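Local coordinates for protein polyketide cyclase / dehydrase and lipid transport (Nitrosospira multiformis, PDB 3P51) that is of unknown function but probably binds a hydrophobic ligand within a Bet v 1-like fold, at residues W18-I21 with H25-S28; L95-V100 with D104-E109. All coordinates share one frame; numbering follows the deposited sequence.

Interaction 1: W18-I21 with H25-S28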
ATOM      1  N   TRP A  18       2.183   9.111  18.767  1.00 39.50           N
ATOM      2  CA  TRP A  18       3.301   8.340  18.222  1.00 38.70           C
ATOM      3  C   TRP A  18       4.448   8.282  19.229  1.00 41.00           C
ATOM      4  O   TRP A  18       5.013   7.222  19.478  1.00 34.45           O
ATOM      5  CB  TRP A  18       3.775   8.933  16.884  1.00 32.20           C
ATOM      6  CG  TRP A  18       4.874   8.128  16.199  1.00 34.65           C
ATOM      7  CD1 TRP A  18       6.120   8.578  15.845  1.00 35.29           C
ATOM      8  CD2 TRP A  18       4.825   6.746  15.805  1.00 33.47           C
ATOM      9  NE1 TRP A  18       6.839   7.566  15.252  1.00 35.50           N
ATOM     10  CE2 TRP A  18       6.070   6.436  15.208  1.00 34.81           C
ATOM     11  CE3 TRP A  18       3.848   5.747  15.885  1.00 36.61           C
ATOM     12  CZ2 TRP A  18       6.368   5.161  14.698  1.00 34.36           C
ATOM     13  CZ3 TRP A  18       4.148   4.463  15.381  1.00 38.71           C
ATOM     14  CH2 TRP A  18       5.397   4.192  14.799  1.00 37.90           C
ATOM     15  N   SER A  19       4.792   9.425  19.816  1.00 41.50           N
ATOM     16  CA  SER A  19       5.902   9.464  20.758  1.00 39.79           C
ATOM     17  C   SER A  19       5.710   8.437  21.870  1.00 42.25           C
ATOM     18  O   SER A  19       6.671   7.865  22.392  1.00 41.83           O
ATOM     19  CB  SER A  19       6.070  10.870  21.343  1.00 42.78           C
ATOM     20  OG  SER A  19       6.956  10.828  22.444  1.00 51.46           O
ATOM     21  N   ARG A  20       4.454   8.200  22.224  1.00 41.48           N
ATOM     22  CA  ARG A  20       4.122   7.291  23.309  1.00 37.35           C
ATOM     23  C   ARG A  20       4.206   5.801  22.914  1.00 40.40           C
ATOM     24  O   ARG A  20       4.647   4.977  23.713  1.00 40.59           O
ATOM     25  CB  ARG A  20       2.720   7.619  23.836  1.00 36.99           C
ATOM     26  CG  ARG A  20       2.276   6.783  25.043  1.00 37.24           C
ATOM     27  CD  ARG A  20       3.034   7.182  26.305  1.00 42.13           C
ATOM     28  NE  ARG A  20       2.414   6.633  27.513  1.00 47.98           N
ATOM     29  CZ  ARG A  20       2.948   5.687  28.282  1.00 51.76           C
ATOM     30  NH1 ARG A  20       4.133   5.172  27.980  1.00 51.34           N
ATOM     31  NH2 ARG A  20       2.298   5.265  29.366  1.00 50.37           N
ATOM     32  N   ILE A  21       3.792   5.457  21.691  1.00 35.85           N
ATOM     33  CA  ILE A  21       3.678   4.044  21.300  1.00 35.87           C
ATOM     34  C   ILE A  21       4.782   3.546  20.369  1.00 38.26           C
ATOM     35  O   ILE A  21       4.813   2.376  20.026  1.00 41.79           O
ATOM     36  CB  ILE A  21       2.345   3.768  20.587  1.00 33.97           C
ATOM     37  CG1 ILE A  21       2.284   4.523  19.256  1.00 33.82           C
ATOM     38  CG2 ILE A  21       1.173   4.151  21.482  1.00 33.29           C
ATOM     39  CD1 ILE A  21       1.367   3.891  18.237  1.00 39.03           C
ATOM     40  N   HIS A  25       9.755  -1.968  22.334  1.00 35.17           N
ATOM     41  CA  HIS A  25      10.073  -2.527  23.650  1.00 37.22           C
ATOM     42  C   HIS A  25       9.469  -1.761  24.832  1.00 44.22           C
ATOM     43  O   HIS A  25       9.700  -2.133  25.984  1.00 43.49           O
ATOM     44  CB  HIS A  25      11.583  -2.652  23.851  1.00 35.99           C
ATOM     45  CG  HIS A  25      12.227  -3.693  22.990  1.00 37.65           C
ATOM     46  ND1 HIS A  25      13.434  -3.489  22.355  1.00 40.07           N
ATOM     47  CD2 HIS A  25      11.842  -4.949  22.669  1.00 36.37           C
ATOM     48  CE1 HIS A  25      13.761  -4.572  21.674  1.00 37.04           C
ATOM     49  NE2 HIS A  25      12.810  -5.474  21.847  1.00 37.50           N
ATOM     50  N   ASP A  26       8.714  -0.696  24.557  1.00 41.15           N
ATOM     51  CA  ASP A  26       7.980   0.011  25.611  1.00 36.59           C
ATOM     52  C   ASP A  26       6.470  -0.139  25.428  1.00 40.29           C
ATOM     53  O   ASP A  26       5.863   0.548  24.597  1.00 42.07           O
ATOM     54  CB  ASP A  26       8.365   1.497  25.652  1.00 40.23           C
ATOM     55  CG  ASP A  26       7.629   2.262  26.751  1.00 44.76           C
ATOM     56  OD1 ASP A  26       6.950   1.624  27.581  1.00 47.60           O
ATOM     57  OD2 ASP A  26       7.732   3.500  26.798  1.00 45.21           O
ATOM     58  N   PHE A  27       5.874  -1.035  26.208  1.00 40.58           N
ATOM     59  CA  PHE A  27       4.434  -1.293  26.154  1.00 41.98           C
ATOM     60  C   PHE A  27       3.742  -0.758  27.418  1.00 43.63           C
ATOM     61  O   PHE A  27       2.624  -1.157  27.729  1.00 39.31           O
ATOM     62  CB  PHE A  27       4.172  -2.797  26.004  1.00 39.94           C
ATOM     63  CG  PHE A  27       3.073  -3.152  25.018  1.00 39.17           C
ATOM     64  CD1 PHE A  27       2.006  -2.300  24.793  1.00 38.28           C
ATOM     65  CD2 PHE A  27       3.108  -4.364  24.333  1.00 41.59           C
ATOM     66  CE1 PHE A  27       0.992  -2.640  23.894  1.00 35.28           C
ATOM     67  CE2 PHE A  27       2.090  -4.717  23.432  1.00 35.86           C
ATOM     68  CZ  PHE A  27       1.034  -3.845  23.215  1.00 36.50           C
ATOM     69  N   SER A  28       4.399   0.166  28.123  1.00 42.53           N
ATOM     70  CA  SER A  28       3.873   0.675  29.393  1.00 43.97           C
ATOM     71  C   SER A  28       2.550   1.407  29.221  1.00 43.63           C
ATOM     72  O   SER A  28       1.875   1.716  30.202  1.00 45.66           O
ATOM     73  CB  SER A  28       4.887   1.594  30.094  1.00 41.11           C
ATOM     74  OG  SER A  28       5.208   2.728  29.292  1.00 42.31           O
TER
HETATM   75  O   HOH W   1       6.480   3.025  22.870  1.00 42.09           O
HETATM   76  O   HOH W   2       5.944   5.512  26.083  1.00 51.58           O
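Arg-20 meets Ser-28 through the edge of its guanidinium group: NH1 donates to Ser-28 OG over 3.0 Å, with an N-H...O angle of 164° and the hydroxyl close to the guanidinium plane. The contact illustrates how a charged side chain can reach a carboxylate indirectly, through a hydroxyl and a water. Asp-26 OD2 lies 4.1 Å from Arg-20 NH1, too far for a salt bridge, and the two groups are joined instead by a water. That water takes a hydrogen bond from Arg-20 NH1 and gives its own two, one to Asp-26 OD2 at 2.8 Å and the other to the backbone Arg-20 O, so it is held on three sides.

The serine is fixed in turn by Asp-26 OD1, which accepts from Ser-28 N at 3.0 Å and also from Ser-28 OG at 2.7 Å. The hydroxyl comes in on the syn lone pair, whereas the amide arrives on the anti side and well out of the carboxylate plane. The amide bond closes an Asx turn in the loop that follows helix 14-21 of this Bet v 1-like fold. Because that same OG proton is committed to Asp-26, a lone pair of the hydroxyl is left to receive Arg-20 NH1. The arginine chain leaves the helix with CG opposite the backbone N (chi1 -177°) and bends at chi2, which places NH1 beside the Ser-28 hydroxyl. Its NE is salt-bridged to Glu-139 of helix 120-139, while Trp-29 packs against the side chain.

Interaction 2: L95-V100 with D104-E109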
ATOM      1  N   LEU A  95      -0.100  -2.130  13.614  1.00 32.69           N
ATOM      2  CA  LEU A  95      -0.575  -0.981  14.391  1.00 33.47           C
ATOM      3  C   LEU A  95      -0.159   0.329  13.723  1.00 33.97           C
ATOM      4  O   LEU A  95       1.018   0.551  13.446  1.00 31.74           O
ATOM      5  CB  LEU A  95       0.009  -1.032  15.800  1.00 34.07           C
ATOM      6  CG  LEU A  95      -0.155   0.200  16.688  1.00 36.93           C
ATOM      7  CD1 LEU A  95      -1.633   0.480  16.944  1.00 31.08           C
ATOM      8  CD2 LEU A  95       0.593  -0.032  18.003  1.00 36.65           C
ATOM      9  N   HIS A  96      -1.120   1.209  13.483  1.00 33.77           N
ATOM     10  CA  HIS A  96      -0.872   2.338  12.591  1.00 31.83           C
ATOM     11  C   HIS A  96      -1.672   3.573  13.004  1.00 33.05           C
ATOM     12  O   HIS A  96      -2.831   3.459  13.404  1.00 34.83           O
ATOM     13  CB  HIS A  96      -1.230   1.878  11.183  1.00 29.69           C
ATOM     14  CG  HIS A  96      -1.234   2.964  10.153  1.00 29.17           C
ATOM     15  ND1 HIS A  96      -0.145   3.772   9.917  1.00 35.00           N
ATOM     16  CD2 HIS A  96      -2.182   3.327   9.261  1.00 29.56           C
ATOM     17  CE1 HIS A  96      -0.432   4.608   8.930  1.00 31.23           C
ATOM     18  NE2 HIS A  96      -1.658   4.359   8.515  1.00 35.42           N
ATOM     19  N   LEU A  97      -1.039   4.746  12.927  1.00 36.33           N
ATOM     20  CA  LEU A  97      -1.666   6.006  13.313  1.00 34.94           C
ATOM     21  C   LEU A  97      -1.895   6.895  12.104  1.00 36.62           C
ATOM     22  O   LEU A  97      -1.104   6.885  11.169  1.00 35.56           O
ATOM     23  CB  LEU A  97      -0.770   6.786  14.273  1.00 37.56           C
ATOM     24  CG  LEU A  97      -0.326   6.164  15.588  1.00 40.02           C
ATOM     25  CD1 LEU A  97       0.436   7.210  16.386  1.00 40.99           C
ATOM     26  CD2 LEU A  97      -1.520   5.694  16.350  1.00 39.13           C
ATOM     27  N   LEU A  98      -2.974   7.671  12.137  1.00 35.92           N
ATOM     28  CA  LEU A  98      -3.191   8.736  11.159  1.00 35.18           C
ATOM     29  C   LEU A  98      -3.674   9.976  11.886  1.00 35.02           C
ATOM     30  O   LEU A  98      -4.370   9.869  12.904  1.00 36.58           O
ATOM     31  CB  LEU A  98      -4.226   8.323  10.117  1.00 35.46           C
ATOM     32  CG  LEU A  98      -3.782   7.220   9.153  1.00 37.78           C
ATOM     33  CD1 LEU A  98      -4.975   6.590   8.431  1.00 34.25           C
ATOM     34  CD2 LEU A  98      -2.758   7.766   8.162  1.00 34.16           C
ATOM     35  N   PRO A  99      -3.304  11.160  11.378  1.00 33.54           N
ATOM     36  CA  PRO A  99      -3.827  12.375  12.001  1.00 32.78           C
ATOM     37  C   PRO A  99      -5.255  12.639  11.564  1.00 36.07           C
ATOM     38  O   PRO A  99      -5.617  12.350  10.423  1.00 39.92           O
ATOM     39  CB  PRO A  99      -2.903  13.478  11.467  1.00 31.68           C
ATOM     40  CG  PRO A  99      -2.409  12.977  10.161  1.00 31.18           C
ATOM     41  CD  PRO A  99      -2.385  11.450  10.261  1.00 30.79           C
ATOM     42  N   VAL A 100      -6.050  13.162  12.488  1.00 39.81           N
ATOM     43  CA  VAL A 100      -7.362  13.701  12.198  1.00 35.99           C
ATOM     44  C   VAL A 100      -7.142  15.211  12.191  1.00 39.19           C
ATOM     45  O   VAL A 100      -7.149  15.857  13.239  1.00 39.40           O
ATOM     46  CB  VAL A 100      -8.378  13.315  13.304  1.00 34.71           C
ATOM     47  CG1 VAL A 100      -9.730  13.922  13.010  1.00 34.89           C
ATOM     48  CG2 VAL A 100      -8.499  11.775  13.448  1.00 29.81           C
ATOM     49  N   ASP A 104      -6.928  18.119  15.079  1.00 44.48           N
ATOM     50  CA  ASP A 104      -5.610  17.763  15.582  1.00 44.90           C
ATOM     51  C   ASP A 104      -5.692  16.605  16.561  1.00 43.99           C
ATOM     52  O   ASP A 104      -5.054  16.622  17.612  1.00 45.62           O
ATOM     53  CB  ASP A 104      -4.964  18.986  16.249  1.00 51.94           C
ATOM     54  CG  ASP A 104      -3.465  18.834  16.429  1.00 57.63           C
ATOM     55  OD1 ASP A 104      -2.857  19.677  17.130  1.00 57.50           O
ATOM     56  OD2 ASP A 104      -2.894  17.866  15.881  1.00 58.02           O
ATOM     57  N   THR A 105      -6.488  15.596  16.221  1.00 42.30           N
ATOM     58  CA  THR A 105      -6.541  14.386  17.024  1.00 40.88           C
ATOM     59  C   THR A 105      -5.888  13.235  16.259  1.00 39.75           C
ATOM     60  O   THR A 105      -5.237  13.449  15.226  1.00 36.61           O
ATOM     61  CB  THR A 105      -7.987  14.060  17.458  1.00 42.85           C
ATOM     62  OG1 THR A 105      -8.825  13.946  16.305  1.00 42.44           O
ATOM     63  CG2 THR A 105      -8.530  15.179  18.334  1.00 44.89           C
ATOM     64  N   THR A 106      -6.054  12.020  16.767  1.00 43.02           N
ATOM     65  CA  THR A 106      -5.375  10.853  16.205  1.00 41.24           C
ATOM     66  C   THR A 106      -6.322   9.680  15.996  1.00 41.31           C
ATOM     67  O   THR A 106      -7.059   9.302  16.898  1.00 43.24           O
ATOM     68  CB  THR A 106      -4.224  10.384  17.111  1.00 40.96           C
ATOM     69  OG1 THR A 106      -3.271  11.439  17.253  1.00 45.72           O
ATOM     70  CG2 THR A 106      -3.533   9.180  16.518  1.00 35.19           C
ATOM     71  N   PHE A 107      -6.299   9.129  14.787  1.00 35.68           N
ATOM     72  CA  PHE A 107      -6.976   7.880  14.463  1.00 35.36           C
ATOM     73  C   PHE A 107      -5.970   6.760  14.678  1.00 34.66           C
ATOM     74  O   PHE A 107      -4.835   6.850  14.219  1.00 35.13           O
ATOM     75  CB  PHE A 107      -7.427   7.914  12.995  1.00 34.13           C
ATOM     76  CG  PHE A 107      -8.019   6.624  12.497  1.00 33.93           C
ATOM     77  CD1 PHE A 107      -9.326   6.285  12.799  1.00 38.15           C
ATOM     78  CD2 PHE A 107      -7.268   5.758  11.707  1.00 32.84           C
ATOM     79  CE1 PHE A 107      -9.881   5.095  12.335  1.00 38.70           C
ATOM     80  CE2 PHE A 107      -7.810   4.567  11.237  1.00 37.56           C
ATOM     81  CZ  PHE A 107      -9.125   4.235  11.548  1.00 39.47           C
ATOM     82  N   VAL A 108      -6.374   5.715  15.394  1.00 34.71           N
ATOM     83  CA  VAL A 108      -5.507   4.565  15.634  1.00 35.01           C
ATOM     84  C   VAL A 108      -6.168   3.289  15.124  1.00 33.59           C
ATOM     85  O   VAL A 108      -7.276   2.966  15.530  1.00 38.24           O
ATOM     86  CB  VAL A 108      -5.226   4.375  17.140  1.00 34.14           C
ATOM     87  CG1 VAL A 108      -4.157   3.314  17.341  1.00 31.63           C
ATOM     88  CG2 VAL A 108      -4.793   5.698  17.770  1.00 36.35           C
ATOM     89  N   GLU A 109      -5.496   2.556  14.247  1.00 35.27           N
ATOM     90  CA  GLU A 109      -6.038   1.281  13.787  1.00 30.36           C
ATOM     91  C   GLU A 109      -5.091   0.132  14.110  1.00 30.60           C
ATOM     92  O   GLU A 109      -3.873   0.282  14.075  1.00 32.88           O
ATOM     93  CB  GLU A 109      -6.340   1.316  12.284  1.00 33.11           C
ATOM     94  CG  GLU A 109      -5.144   1.662  11.433  1.00 37.52           C
ATOM     95  CD  GLU A 109      -5.468   1.727   9.949  1.00 40.97           C
ATOM     96  OE1 GLU A 109      -6.582   1.323   9.563  1.00 38.77           O
ATOM     97  OE2 GLU A 109      -4.603   2.190   9.170  1.00 42.13           O
TER
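Glu-109 and His-96 are brought side by side by different first torsions: the glutamate's CG sits between its backbone N and carbonyl carbon (chi1 57°), and the histidine's CG swings opposite its own N (chi1 171°). Both side chains then point the same way, with Glu-109 CG 3.9 Å from His-96 CB. The carboxylate's OE1 is hydrogen-bonded to Tyr-5 OH on strand 3-10. Replacing the glutamate with an alanine is likely to leave the Tyr-5 hydroxyl without this acceptor and open a gap beside His-96.

The backbones that carry them pair as an antiparallel hairpin, a worked example of how register sorts residues onto two faces. Three hydrogen-bonded pairs, His-96 with Glu-109, Leu-98 with Phe-107 and Val-100 with Thr-105, are each closed by two N-H...O bonds; Glu-109 N to His-96 O, at 2.9 Å and 174°, is nearly straight. At the turn end Asp-104 and Thr-105 both face Val-100, forming a G1 beta bulge.

On the face carrying Leu-97 and Val-108, Leu-97 CD2 lies alongside the valine, 3.6 Å from Val-108 CG2. Helix 14-21 covers this side through Val-17 and Trp-18, and Thr-106 OG1 on the same face bonds to Ala-12 O. On the other face, with His-96 and Glu-109, Leu-98 CD1 meets the Phe-107 ring obliquely, 4.1 Å from Phe-107 CD2, and Val-100 CG2 rests 4.0 Å from Phe-107 CB. Phe-107 also stacks on Phe-107 of the second subunit, whose Ser-7 OG bonds to Pro-99 O.

How the interactions relate
The two contacts follow one another along the chain, interaction 1 first, and their centres lie about 15 Å apart. They nevertheless meet through the inward side of helix 14-21: Trp-18 N is 3.5 Å from Leu-97 CD1, and Ile-21 CD1 packs 4.0 Å from Leu-95 CD2. Thus the helix that carries Arg-20 beside a polar surface loop lays its apolar side on strand 88-100 of the antiparallel sheet. The opposite face of the hairpin, with Leu-98, Val-100 and Phe-107, turns to the second subunit. In space, then, the two contacts lead from the surface loop through helix 14-21 and the sheet to the second subunit.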